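Local coordinates for protein UDP-N-acetylglucosamine 2-epimerase (Methanocaldococcus jannaschii, PDB 4NES) that probably catalyses the reversible epimerisation at C-2 of UDP-N-acetylglucosamine to UDP-N-acetylmannosamine, working as a homodimer of GT-B fold, at residues Phe202-Arg208 against Glu282-Ser288; Gln292-Cys296 against Thr309-Thr314; Cys302-Asn308 against Ala319-Asp325. All blocks are in the same frame, centred on the assembly; numbering follows the deposited sequence.

Contact 1: residues Phe202-Arg208 against Glu282-Ser288; sequences FLLTLHR and ELILTDS. With UDP (uridine-5'-diphosphate), chain C; UD1 (uridine-diphosphate-N-acetylglucosamine), chain B.
Strands 202-205 and 283-286, both extended (phi -103 to -133°, psi 131 to 147° over Leu203-Thr205), run parallel (axes 4.7 Å apart, 16°) in the C-terminal Rossmann-like sheet, Leu203 level with Ile284. The ladder runs Leu203 N to Leu283 O (3.0 Å), Leu285 N to Leu203 O (2.7 Å) and Thr205 N to Leu285 O (3.1 Å). On the face packed by helix 215-232, Leu283 CD2 sits over the Phe202 ring (m), 3.8 Å from its centroid (CH-pi), and Leu285 CB meets Leu204 CD1 (3.8 Å). On the other, under helices 271-280 and 289-298, Leu203 flanks Ile284, and Thr286 OG1 donates to Thr205 OG1 (2.7 Å). Beyond the strands Asp287 (p) fills the hollow of the 206-208 turn: OD1 takes His207 N (2.8 Å), OD2 Arg208 N (2.9 Å). Arg208 NH1 reaches UDP O2B (2.9 Å), Ser288 OG UDP O2A (2.6 Å) and His207 NE2 UD1 O4' (2.9 Å). Asp287 thus fixes the backbone of the probable catalytic His207 and Arg208, which together hold both ligands.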
loop_
_atom_site.group_PDB
_atom_site.type_symbol
_atom_site.label_atom_id
_atom_site.label_comp_id
_atom_site.label_asym_id
_atom_site.label_seq_id
_atom_site.Cartn_x
_atom_site.Cartn_y
_atom_site.Cartn_z
ATOM N N PHE A 202 -12.386 36.331 9.779
ATOM C CA PHE A 202 -11.675 35.291 9.049
ATOM C C PHE A 202 -12.015 33.973 9.727
ATOM O O PHE A 202 -12.115 33.912 10.952
ATOM C CB PHE A 202 -10.158 35.485 9.102
ATOM C CG PHE A 202 -9.653 36.735 8.416
ATOM C CD1 PHE A 202 -10.479 37.507 7.612
ATOM C CD2 PHE A 202 -8.325 37.114 8.570
ATOM C CE1 PHE A 202 -9.996 38.654 6.992
ATOM C CE2 PHE A 202 -7.831 38.254 7.946
ATOM C CZ PHE A 202 -8.663 39.021 7.158
ATOM N N LEU A 203 -12.198 32.924 8.932
ATOM C CA LEU A 203 -12.471 31.596 9.465
ATOM C C LEU A 203 -11.211 30.739 9.404
ATOM O O LEU A 203 -10.560 30.658 8.359
ATOM C CB LEU A 203 -13.583 30.940 8.643
ATOM C CG LEU A 203 -14.065 29.554 9.078
ATOM C CD1 LEU A 203 -14.730 29.576 10.454
ATOM C CD2 LEU A 203 -15.007 28.991 8.038
ATOM N N LEU A 204 -10.869 30.093 10.517
ATOM C CA LEU A 204 -9.658 29.288 10.598
ATOM C C LEU A 204 -9.940 27.840 10.993
ATOM O O LEU A 204 -10.691 27.591 11.934
ATOM C CB LEU A 204 -8.706 29.912 11.625
ATOM C CG LEU A 204 -7.437 29.148 12.013
ATOM C CD1 LEU A 204 -6.455 29.055 10.856
ATOM C CD2 LEU A 204 -6.784 29.816 13.232
ATOM N N THR A 205 -9.338 26.894 10.272
ATOM C CA THR A 205 -9.221 25.515 10.756
ATOM C C THR A 205 -7.791 25.050 10.541
ATOM O O THR A 205 -7.149 25.464 9.587
ATOM C CB THR A 205 -10.207 24.506 10.087
ATOM O OG1 THR A 205 -9.766 24.179 8.759
ATOM C CG2 THR A 205 -11.650 25.026 10.081
ATOM N N LEU A 206 -7.291 24.199 11.429
ATOM C CA LEU A 206 -5.916 23.735 11.347
ATOM C C LEU A 206 -5.818 22.376 12.004
ATOM O O LEU A 206 -6.101 22.259 13.199
ATOM C CB LEU A 206 -4.983 24.711 12.084
ATOM C CG LEU A 206 -3.484 24.494 11.856
ATOM C CD1 LEU A 206 -3.082 25.090 10.516
ATOM C CD2 LEU A 206 -2.659 25.101 12.981
ATOM N N HIS A 207 -5.395 21.356 11.259
ATOM C CA HIS A 207 -5.247 20.021 11.850
ATOM C C HIS A 207 -4.265 19.060 11.173
ATOM O O HIS A 207 -4.159 17.913 11.602
ATOM C CB HIS A 207 -6.613 19.324 12.001
ATOM C CG HIS A 207 -7.162 18.754 10.725
ATOM N ND1 HIS A 207 -7.905 19.490 9.833
ATOM C CD2 HIS A 207 -7.078 17.500 10.203
ATOM C CE1 HIS A 207 -8.256 18.723 8.815
ATOM N NE2 HIS A 207 -7.765 17.513 9.014
ATOM N N ARG A 208 -3.572 19.483 10.119
ATOM C CA ARG A 208 -2.613 18.577 9.464
ATOM C C ARG A 208 -1.591 18.115 10.487
ATOM O O ARG A 208 -1.094 18.924 11.275
ATOM C CB ARG A 208 -1.869 19.267 8.317
ATOM C CG ARG A 208 -2.718 19.639 7.104
ATOM C CD ARG A 208 -2.780 18.548 6.040
ATOM N NE ARG A 208 -3.481 17.339 6.464
ATOM C CZ ARG A 208 -4.799 17.200 6.498
ATOM N NH1 ARG A 208 -5.598 18.215 6.172
ATOM N NH2 ARG A 208 -5.321 16.042 6.884
ATOM N N GLU A 282 -14.951 36.652 5.449
ATOM C CA GLU A 282 -14.276 37.564 4.527
ATOM C C GLU A 282 -13.127 36.829 3.849
ATOM O O GLU A 282 -12.826 37.056 2.674
ATOM C CB GLU A 282 -13.767 38.813 5.242
ATOM C CG GLU A 282 -13.117 39.822 4.294
ATOM C CD GLU A 282 -12.729 41.116 4.978
ATOM O OE1 GLU A 282 -12.579 41.120 6.217
ATOM O OE2 GLU A 282 -12.569 42.131 4.267
ATOM N N LEU A 283 -12.492 35.939 4.596
ATOM C CA LEU A 283 -11.524 35.036 3.994
ATOM C C LEU A 283 -11.356 33.802 4.880
ATOM O O LEU A 283 -11.734 33.810 6.056
ATOM C CB LEU A 283 -10.212 35.763 3.656
ATOM C CG LEU A 283 -8.986 35.822 4.545
ATOM C CD1 LEU A 283 -8.165 34.604 4.273
ATOM C CD2 LEU A 283 -8.167 37.080 4.244
ATOM N N ILE A 284 -10.885 32.714 4.277
ATOM C CA ILE A 284 -10.730 31.446 4.973
ATOM C C ILE A 284 -9.241 31.087 5.082
ATOM O O ILE A 284 -8.498 31.200 4.112
ATOM C CB ILE A 284 -11.528 30.336 4.245
ATOM C CG1 ILE A 284 -13.033 30.577 4.411
ATOM C CG2 ILE A 284 -11.123 28.964 4.758
ATOM C CD1 ILE A 284 -13.910 29.803 3.431
ATOM N N LEU A 285 -8.807 30.702 6.283
ATOM C CA LEU A 285 -7.429 30.284 6.524
ATOM C C LEU A 285 -7.474 28.838 6.955
ATOM O O LEU A 285 -8.166 28.497 7.910
ATOM C CB LEU A 285 -6.828 31.093 7.670
ATOM C CG LEU A 285 -6.993 32.607 7.618
ATOM C CD1 LEU A 285 -6.701 33.236 8.982
ATOM C CD2 LEU A 285 -6.063 33.150 6.583
ATOM N N THR A 286 -6.750 27.964 6.267
ATOM C CA THR A 286 -6.917 26.551 6.555
ATOM C C THR A 286 -5.731 25.698 6.145
ATOM O O THR A 286 -4.914 26.093 5.304
ATOM C CB THR A 286 -8.185 26.017 5.843
ATOM O OG1 THR A 286 -8.589 24.761 6.410
ATOM C CG2 THR A 286 -7.953 25.851 4.344
ATOM N N ASP A 287 -5.662 24.506 6.730
ATOM C CA ASP A 287 -4.837 23.452 6.154
ATOM C C ASP A 287 -5.662 22.206 5.802
ATOM O O ASP A 287 -5.105 21.140 5.530
ATOM C CB ASP A 287 -3.610 23.111 7.021
ATOM C CG ASP A 287 -3.971 22.440 8.338
ATOM O OD1 ASP A 287 -5.160 22.173 8.585
ATOM O OD2 ASP A 287 -3.042 22.143 9.121
ATOM N N SER A 288 -6.988 22.349 5.815
ATOM C CA SER A 288 -7.900 21.273 5.444
ATOM C C SER A 288 -7.998 21.086 3.935
ATOM O O SER A 288 -7.995 22.070 3.191
ATOM C CB SER A 288 -9.292 21.624 5.968
ATOM O OG SER A 288 -10.269 20.784 5.379
HETATM N N1 UDP C . -16.283 20.793 8.572
HETATM C C2 UDP C . -17.404 20.805 9.332
HETATM N N3 UDP C . -17.383 21.389 10.549
HETATM C C4 UDP C . -16.273 21.969 11.055
HETATM C C5 UDP C . -15.093 21.974 10.300
HETATM C C6 UDP C . -15.133 21.357 9.044
HETATM O O2 UDP C . -18.445 20.288 8.917
HETATM O O4 UDP C . -16.304 22.549 12.320
HETATM C "C1'" UDP C . -16.229 20.131 7.257
HETATM C "C2'" UDP C . -15.889 20.924 6.108
HETATM O "O2'" UDP C . -17.008 21.658 5.662
HETATM C "C3'" UDP C . -15.385 19.929 5.151
HETATM C "C4'" UDP C . -14.836 18.876 5.993
HETATM O "O4'" UDP C . -15.158 19.192 7.325
HETATM O "O3'" UDP C . -16.371 19.388 4.316
HETATM C "C5'" UDP C . -13.350 18.766 5.924
HETATM O "O5'" UDP C . -12.849 17.827 6.844
HETATM P PA UDP C . -11.430 17.979 7.533
HETATM O O1A UDP C . -11.547 17.470 8.954
HETATM O O2A UDP C . -10.997 19.428 7.469
HETATM O O3A UDP C . -10.418 17.023 6.792
HETATM P PB UDP C . -9.676 17.062 5.411
HETATM O O1B UDP C . -10.608 17.597 4.335
HETATM O O2B UDP C . -8.430 17.898 5.555
HETATM O O3B UDP C . -9.328 15.615 5.198
HETATM C "C1'" UD1 B . -7.721 12.082 10.278
HETATM C "C2'" UD1 B . -7.075 11.817 8.953
HETATM C "C3'" UD1 B . -6.930 13.036 8.178
HETATM C "C4'" UD1 B . -8.186 13.783 8.028
HETATM C "C5'" UD1 B . -8.853 13.973 9.366
HETATM C "C6'" UD1 B . -10.215 14.543 9.247
HETATM C "C7'" UD1 B . -5.435 9.845 8.994
HETATM C "C8'" UD1 B . -4.021 9.402 9.230
HETATM N "N2'" UD1 B . -5.718 11.251 9.164
HETATM O "O1'" UD1 B . -6.903 12.917 11.018
HETATM O "O3'" UD1 B . -6.401 12.714 6.879
HETATM O "O4'" UD1 B . -7.954 15.049 7.432
HETATM O "O5'" UD1 B . -9.004 12.727 10.039
HETATM O "O6'" UD1 B . -10.599 15.347 10.300
HETATM O "O7'" UD1 B . -6.308 9.034 8.676
HETATM N N1 UD1 B . -9.816 12.651 18.122
HETATM C C2 UD1 B . -10.848 12.810 18.953
HETATM N N3 UD1 B . -12.072 12.434 18.588
HETATM C C4 UD1 B . -12.298 11.876 17.392
HETATM C C5 UD1 B . -11.249 11.698 16.502
HETATM C C6 UD1 B . -9.984 12.106 16.894
HETATM O O2 UD1 B . -10.687 13.311 20.049
HETATM O O4 UD1 B . -13.561 11.495 17.040
HETATM C C1B UD1 B . -8.449 13.080 18.503
HETATM C C2B UD1 B . -7.686 12.083 19.278
HETATM O "O2'" UD1 B . -6.869 12.742 20.215
HETATM C C3B UD1 B . -6.867 11.440 18.277
HETATM C C4B UD1 B . -6.529 12.573 17.379
HETATM O O4B UD1 B . -7.675 13.401 17.345
HETATM O O3B UD1 B . -5.728 10.787 18.779
HETATM C C5B UD1 B . -6.196 12.136 15.998
HETATM O O5B UD1 B . -7.147 11.300 15.389
HETATM P PA UD1 B . -6.812 10.569 14.061
HETATM O O1A UD1 B . -5.634 9.673 14.289
HETATM O O2A UD1 B . -8.023 9.817 13.613
HETATM O O3A UD1 B . -6.350 11.630 13.008
HETATM P PB UD1 B . -7.015 13.017 12.588
HETATM O O1B UD1 B . -6.097 14.110 13.028
HETATM O O2B UD1 B . -8.443 13.100 13.053
HETATM O O HOH W 1 -7.928 22.107 8.953
#

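Contact 2: residues Gln292-Cys296 against Thr309-Thr314. With UDP (uridine-5'-diphosphate), chain C.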
loop_
_atom_site.group_PDB
_atom_site.type_symbol
_atom_site.label_atom_id
_atom_site.label_comp_id
_atom_site.label_asym_id
_atom_site.label_seq_id
_atom_site.Cartn_x
_atom_site.Cartn_y
_atom_site.Cartn_z
ATOM N N GLN A 292 -10.388 23.865 1.479
ATOM C CA GLN A 292 -9.830 24.514 0.287
ATOM C C GLN A 292 -10.815 24.426 -0.874
ATOM O O GLN A 292 -11.018 25.396 -1.611
ATOM C CB GLN A 292 -8.519 23.849 -0.139
ATOM C CG GLN A 292 -7.333 24.135 0.757
ATOM C CD GLN A 292 -6.130 23.350 0.300
ATOM O OE1 GLN A 292 -5.546 23.644 -0.739
ATOM N NE2 GLN A 292 -5.761 22.327 1.066
ATOM N N GLU A 293 -11.424 23.259 -1.043
ATOM C CA GLU A 293 -12.404 23.059 -2.103
ATOM C C GLU A 293 -13.664 23.886 -1.884
ATOM O O GLU A 293 -14.138 24.552 -2.803
ATOM C CB GLU A 293 -12.744 21.572 -2.220
ATOM C CG GLU A 293 -11.572 20.764 -2.767
ATOM C CD GLU A 293 -11.624 19.290 -2.414
ATOM O OE1 GLU A 293 -12.443 18.900 -1.559
ATOM O OE2 GLU A 293 -10.819 18.527 -2.990
ATOM N N GLU A 294 -14.202 23.846 -0.669
ATOM C CA GLU A 294 -15.403 24.609 -0.354
ATOM C C GLU A 294 -15.205 26.110 -0.490
ATOM O O GLU A 294 -16.086 26.803 -0.989
ATOM C CB GLU A 294 -15.919 24.235 1.034
ATOM C CG GLU A 294 -16.430 22.806 1.037
ATOM C CD GLU A 294 -16.633 22.228 2.409
ATOM O OE1 GLU A 294 -16.095 22.776 3.399
ATOM O OE2 GLU A 294 -17.320 21.193 2.498
ATOM N N ALA A 295 -14.051 26.612 -0.055
ATOM C CA ALA A 295 -13.746 28.033 -0.199
ATOM C C ALA A 295 -13.813 28.409 -1.678
ATOM O O ALA A 295 -14.404 29.424 -2.052
ATOM C CB ALA A 295 -12.370 28.341 0.380
ATOM N N CYS A 296 -13.249 27.557 -2.527
ATOM C CA CYS A 296 -13.238 27.825 -3.952
ATOM C C CYS A 296 -14.666 27.832 -4.514
ATOM O O CYS A 296 -15.067 28.740 -5.260
ATOM C CB CYS A 296 -12.370 26.784 -4.654
ATOM S SG CYS A 296 -12.203 27.005 -6.432
ATOM N N THR A 309 -0.170 21.705 -1.883
ATOM C CA THR A 309 -1.542 21.245 -1.794
ATOM C C THR A 309 -1.782 20.162 -2.833
ATOM O O THR A 309 -1.097 20.105 -3.855
ATOM C CB THR A 309 -2.558 22.405 -1.982
ATOM O OG1 THR A 309 -3.888 21.878 -1.913
ATOM C CG2 THR A 309 -2.372 23.086 -3.343
ATOM N N GLU A 310 -2.745 19.291 -2.567
ATOM C CA GLU A 310 -3.107 18.268 -3.537
ATOM C C GLU A 310 -4.328 18.697 -4.333
ATOM O O GLU A 310 -4.840 17.935 -5.145
ATOM C CB GLU A 310 -3.296 16.881 -2.895
ATOM C CG GLU A 310 -4.298 16.799 -1.764
ATOM C CD GLU A 310 -3.818 17.530 -0.537
ATOM O OE1 GLU A 310 -2.789 17.118 0.043
ATOM O OE2 GLU A 310 -4.458 18.532 -0.179
ATOM N N ARG A 311 -4.781 19.928 -4.114
ATOM C CA ARG A 311 -5.760 20.519 -5.027
ATOM C C ARG A 311 -5.207 21.817 -5.608
ATOM O O ARG A 311 -5.681 22.916 -5.296
ATOM C CB ARG A 311 -7.187 20.650 -4.428
ATOM C CG ARG A 311 -7.293 21.131 -2.989
ATOM C CD ARG A 311 -7.103 19.997 -1.984
ATOM N NE ARG A 311 -8.196 19.021 -1.973
ATOM C CZ ARG A 311 -8.211 17.936 -1.204
ATOM N NH1 ARG A 311 -7.184 17.661 -0.416
ATOM N NH2 ARG A 311 -9.246 17.107 -1.247
ATOM N N PRO A 312 -4.191 21.692 -6.481
ATOM C CA PRO A 312 -3.498 22.847 -7.042
ATOM C C PRO A 312 -4.395 23.663 -7.950
ATOM O O PRO A 312 -4.043 24.798 -8.230
ATOM C CB PRO A 312 -2.363 22.209 -7.858
ATOM C CG PRO A 312 -2.882 20.849 -8.196
ATOM C CD PRO A 312 -3.606 20.429 -6.973
ATOM N N GLU A 313 -5.516 23.091 -8.390
ATOM C CA GLU A 313 -6.438 23.812 -9.259
ATOM C C GLU A 313 -6.973 25.066 -8.553
ATOM O O GLU A 313 -7.235 26.079 -9.191
ATOM C CB GLU A 313 -7.576 22.893 -9.732
ATOM C CG GLU A 313 -7.132 21.434 -10.003
ATOM C CD GLU A 313 -7.027 20.621 -8.733
ATOM O OE1 GLU A 313 -7.298 21.208 -7.678
ATOM O OE2 GLU A 313 -6.696 19.383 -8.767
ATOM N N THR A 314 -7.098 25.012 -7.231
ATOM C CA THR A 314 -7.559 26.181 -6.477
ATOM C C THR A 314 -6.554 27.328 -6.535
ATOM O O THR A 314 -6.933 28.498 -6.555
ATOM C CB THR A 314 -7.838 25.838 -5.014
ATOM O OG1 THR A 314 -6.623 25.403 -4.386
ATOM C CG2 THR A 314 -8.890 24.743 -4.921
HETATM N N1 UDP C . -16.283 20.793 8.572
HETATM C C2 UDP C . -17.404 20.805 9.332
HETATM N N3 UDP C . -17.383 21.389 10.549
HETATM C C4 UDP C . -16.273 21.969 11.055
HETATM C C5 UDP C . -15.093 21.974 10.300
HETATM C C6 UDP C . -15.133 21.357 9.044
HETATM O O2 UDP C . -18.445 20.288 8.917
HETATM O O4 UDP C . -16.304 22.549 12.320
HETATM C "C1'" UDP C . -16.229 20.131 7.257
HETATM C "C2'" UDP C . -15.889 20.924 6.108
HETATM O "O2'" UDP C . -17.008 21.658 5.662
HETATM C "C3'" UDP C . -15.385 19.929 5.151
HETATM C "C4'" UDP C . -14.836 18.876 5.993
HETATM O "O4'" UDP C . -15.158 19.192 7.325
HETATM O "O3'" UDP C . -16.371 19.388 4.316
HETATM C "C5'" UDP C . -13.350 18.766 5.924
HETATM O "O5'" UDP C . -12.849 17.827 6.844
HETATM P PA UDP C . -11.430 17.979 7.533
HETATM O O1A UDP C . -11.547 17.470 8.954
HETATM O O2A UDP C . -10.997 19.428 7.469
HETATM O O3A UDP C . -10.418 17.023 6.792
HETATM P PB UDP C . -9.676 17.062 5.411
HETATM O O1B UDP C . -10.608 17.597 4.335
HETATM O O2B UDP C . -8.430 17.898 5.555
HETATM O O3B UDP C . -9.328 15.615 5.198
#
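Helix 289-298 of the C-terminal Rossmann-like domain meets residues 309-314, which lead into a short helix, through a buried polar network. Gln292 points at the loop with an extended m, t side chain; its OE1 accepts from Thr309 OG1 at 2.7 Å. The same hydroxyl receives Arg311 N (3.1 Å), closing an ST turn. Glu293 OE2 takes both Arg311 NH2 (2.7 Å) and Arg311 NE (2.9 Å) in a salt bridge, while Lys15 of the N-terminal half holds its OE1. Arg311 is shared: NH1 forms a salt bridge with Glu310 OE2 (2.9 Å), which also pairs with Arg306. Glu294 is out of reach of 309-314 and binds the UDP ribose, OE1 receiving O2' and OE2 receiving O3', each at 2.7 Å, so neighbouring glutamates serve loop and nucleotide separately. Cys296, a turn after Gln292, supplies the apolar end of the contact. Its CB packs 4.0 Å from Thr314 CG2, while Thr314 OG1 donates to Arg311 O at 2.8 Å.

Contact 3: residues Cys302-Asn308 against Ala319-Asp325; sequences CITLRDN and ANILVGD
A beta-alpha-beta unit places strand 302-304 beside the short, weakly bonded strand 320-322, parallel and at the edge of the C-terminal sheet (axes 4.7 Å apart, 22°). Leu322, Gly324 and Thr304 bury the most surface. Thr304 stands level with Leu322; its N donates to Ile321 O (2.8 Å) and its O accepts from Val323 N (2.9 Å). Cys302 N donates to Ala319 O (3.0 Å). The Thr304 side chain (m) gives its OG1 proton to Asn320 OD1 (2.7 Å), on the same face as Leu322. Leu322 (m, t) lies along the turning 302-308 chain, CD2 3.6 Å from Thr304 CB and CD1 3.6 Å from Asn308 CA. On the opposite face Ile303 CG1 packs on Ile321 CG2 (3.7 Å), against helix 327-338; Val323, just past the strand, adds CG2 at 3.6 Å from Ile303 CG2. An inverse gamma turn centred on Leu305 swings Arg306 back, its CA 3.8 Å from that of Gly324. Gly324 has positive phi (50°), and a CB there would clash with Asp307 OD1; its N makes a weak hydrogen bond to Arg306 O (2.9 Å). Water 2 donates to Asp307 OD1 (2.5 Å) and accepts from Asp325 N (2.8 Å).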
loop_
_atom_site.group_PDB
_atom_site.type_symbol
_atom_site.label_atom_id
_atom_site.label_comp_id
_atom_site.label_asym_id
_atom_site.label_seq_id
_atom_site.Cartn_x
_atom_site.Cartn_y
_atom_site.Cartn_z
ATOM N N CYS A 302 -9.155 31.953 -0.171
ATOM C CA CYS A 302 -8.568 30.988 0.739
ATOM C C CYS A 302 -7.062 31.207 0.865
ATOM O O CYS A 302 -6.380 31.534 -0.118
ATOM C CB CYS A 302 -8.860 29.570 0.237
ATOM S SG CYS A 302 -8.459 28.261 1.423
ATOM N N ILE A 303 -6.549 31.049 2.080
ATOM C CA ILE A 303 -5.112 31.031 2.315
ATOM C C ILE A 303 -4.784 29.709 2.983
ATOM O O ILE A 303 -5.329 29.388 4.046
ATOM C CB ILE A 303 -4.667 32.207 3.194
ATOM C CG1 ILE A 303 -4.832 33.517 2.433
ATOM C CG2 ILE A 303 -3.213 32.022 3.636
ATOM C CD1 ILE A 303 -4.722 34.743 3.313
ATOM N N THR A 304 -3.911 28.937 2.344
ATOM C CA THR A 304 -3.614 27.586 2.806
ATOM C C THR A 304 -2.290 27.558 3.560
ATOM O O THR A 304 -1.237 27.935 3.024
ATOM C CB THR A 304 -3.625 26.567 1.649
ATOM O OG1 THR A 304 -4.933 26.540 1.067
ATOM C CG2 THR A 304 -3.310 25.175 2.162
ATOM N N LEU A 305 -2.354 27.129 4.816
ATOM C CA LEU A 305 -1.199 27.128 5.712
ATOM C C LEU A 305 -0.385 25.844 5.529
ATOM O O LEU A 305 -0.165 25.083 6.477
ATOM C CB LEU A 305 -1.688 27.289 7.158
ATOM C CG LEU A 305 -2.564 28.528 7.412
ATOM C CD1 LEU A 305 -3.402 28.355 8.674
ATOM C CD2 LEU A 305 -1.719 29.785 7.513
ATOM N N ARG A 306 0.049 25.610 4.288
ATOM C CA ARG A 306 0.825 24.428 3.911
ATOM C C ARG A 306 1.841 24.836 2.858
ATOM O O ARG A 306 1.699 25.890 2.231
ATOM C CB ARG A 306 -0.089 23.332 3.338
ATOM C CG ARG A 306 -1.101 22.762 4.319
ATOM C CD ARG A 306 -2.084 21.803 3.633
ATOM N NE ARG A 306 -1.381 20.764 2.889
ATOM C CZ ARG A 306 -1.947 19.947 2.003
ATOM N NH1 ARG A 306 -3.249 20.019 1.767
ATOM N NH2 ARG A 306 -1.213 19.053 1.358
ATOM N N ASP A 307 2.864 24.004 2.663
ATOM C CA ASP A 307 3.902 24.285 1.674
ATOM C C ASP A 307 3.496 23.795 0.295
ATOM O O ASP A 307 4.108 24.151 -0.716
ATOM C CB ASP A 307 5.220 23.617 2.079
ATOM C CG ASP A 307 5.798 24.191 3.349
ATOM O OD1 ASP A 307 5.683 25.418 3.547
ATOM O OD2 ASP A 307 6.371 23.416 4.145
ATOM N N ASN A 308 2.459 22.970 0.259
ATOM C CA ASN A 308 1.948 22.431 -0.991
ATOM C C ASN A 308 0.506 22.024 -0.790
ATOM O O ASN A 308 0.007 22.017 0.335
ATOM C CB ASN A 308 2.771 21.231 -1.446
ATOM C CG ASN A 308 2.985 20.239 -0.343
ATOM O OD1 ASN A 308 2.027 19.689 0.199
ATOM N ND2 ASN A 308 4.245 20.007 0.017
ATOM N N ALA A 319 -8.004 31.223 -6.563
ATOM C CA ALA A 319 -8.881 31.196 -5.397
ATOM C C ALA A 319 -8.109 30.996 -4.091
ATOM O O ALA A 319 -8.658 31.227 -3.020
ATOM C CB ALA A 319 -9.934 30.106 -5.561
ATOM N N ASN A 320 -6.842 30.586 -4.188
ATOM C CA ASN A 320 -6.100 30.039 -3.049
ATOM C C ASN A 320 -4.636 30.403 -3.211
ATOM O O ASN A 320 -4.155 30.582 -4.334
ATOM C CB ASN A 320 -6.283 28.513 -3.035
ATOM C CG ASN A 320 -5.767 27.830 -1.757
ATOM O OD1 ASN A 320 -5.486 28.468 -0.736
ATOM N ND2 ASN A 320 -5.682 26.502 -1.815
ATOM N N ILE A 321 -3.941 30.527 -2.088
ATOM C CA ILE A 321 -2.514 30.833 -2.081
ATOM C C ILE A 321 -1.875 30.070 -0.928
ATOM O O ILE A 321 -2.462 29.977 0.156
ATOM C CB ILE A 321 -2.278 32.355 -1.962
ATOM C CG1 ILE A 321 -0.785 32.691 -1.969
ATOM C CG2 ILE A 321 -2.981 32.917 -0.737
ATOM C CD1 ILE A 321 -0.526 34.164 -2.165
ATOM N N LEU A 322 -0.691 29.508 -1.172
ATOM C CA LEU A 322 0.023 28.738 -0.158
ATOM C C LEU A 322 1.012 29.613 0.603
ATOM O O LEU A 322 1.808 30.326 -0.014
ATOM C CB LEU A 322 0.790 27.586 -0.805
ATOM C CG LEU A 322 -0.003 26.668 -1.728
ATOM C CD1 LEU A 322 0.879 25.570 -2.284
ATOM C CD2 LEU A 322 -1.183 26.078 -0.993
ATOM N N VAL A 323 0.968 29.541 1.933
ATOM C CA VAL A 323 1.870 30.333 2.781
ATOM C C VAL A 323 2.654 29.519 3.812
ATOM O O VAL A 323 3.503 30.071 4.524
ATOM C CB VAL A 323 1.108 31.454 3.530
ATOM C CG1 VAL A 323 0.449 32.388 2.548
ATOM C CG2 VAL A 323 0.092 30.862 4.496
ATOM N N GLY A 324 2.363 28.226 3.901
ATOM C CA GLY A 324 3.002 27.364 4.879
ATOM C C GLY A 324 2.981 27.903 6.297
ATOM O O GLY A 324 1.929 28.327 6.817
ATOM N N ASP A 325 4.192 27.916 6.862
ATOM C CA ASP A 325 4.586 28.250 8.229
ATOM C C ASP A 325 4.904 29.742 8.349
ATOM O O ASP A 325 5.008 30.291 9.452
ATOM C CB ASP A 325 5.887 27.451 8.473
ATOM C CG ASP A 325 6.512 27.681 9.836
ATOM O OD1 ASP A 325 7.049 28.775 10.102
ATOM O OD2 ASP A 325 6.546 26.723 10.626
HETATM O O HOH W 2 6.429 26.827 5.520
#

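All three contacts belong to the C-terminal Rossmann-like domain, their centres 10 to 12 Å apart. Contacts 1 and 3 lie in one parallel sheet, where strands 283-286 and 302-304 are neighbours: Ile303 N and Leu305 N probably bond to Ile284 O and Thr286 O, both at 2.8 Å. Helix 289-298, which carries one side of contact 2, packs on that sheet, Ala295 CB lying 3.7 Å from Ile284 CD1. Along the chain contact 1 closes before the other two open, whereas contacts 2 and 3 alternate in their segments, Thr314 leading into Ala319. Contacts 1 and 2 both touch UDP, at its phosphates and ribose respectively, so sheet and helix 289-298 together shape the nucleotide site, with contact 3 extending the sheet to its edge.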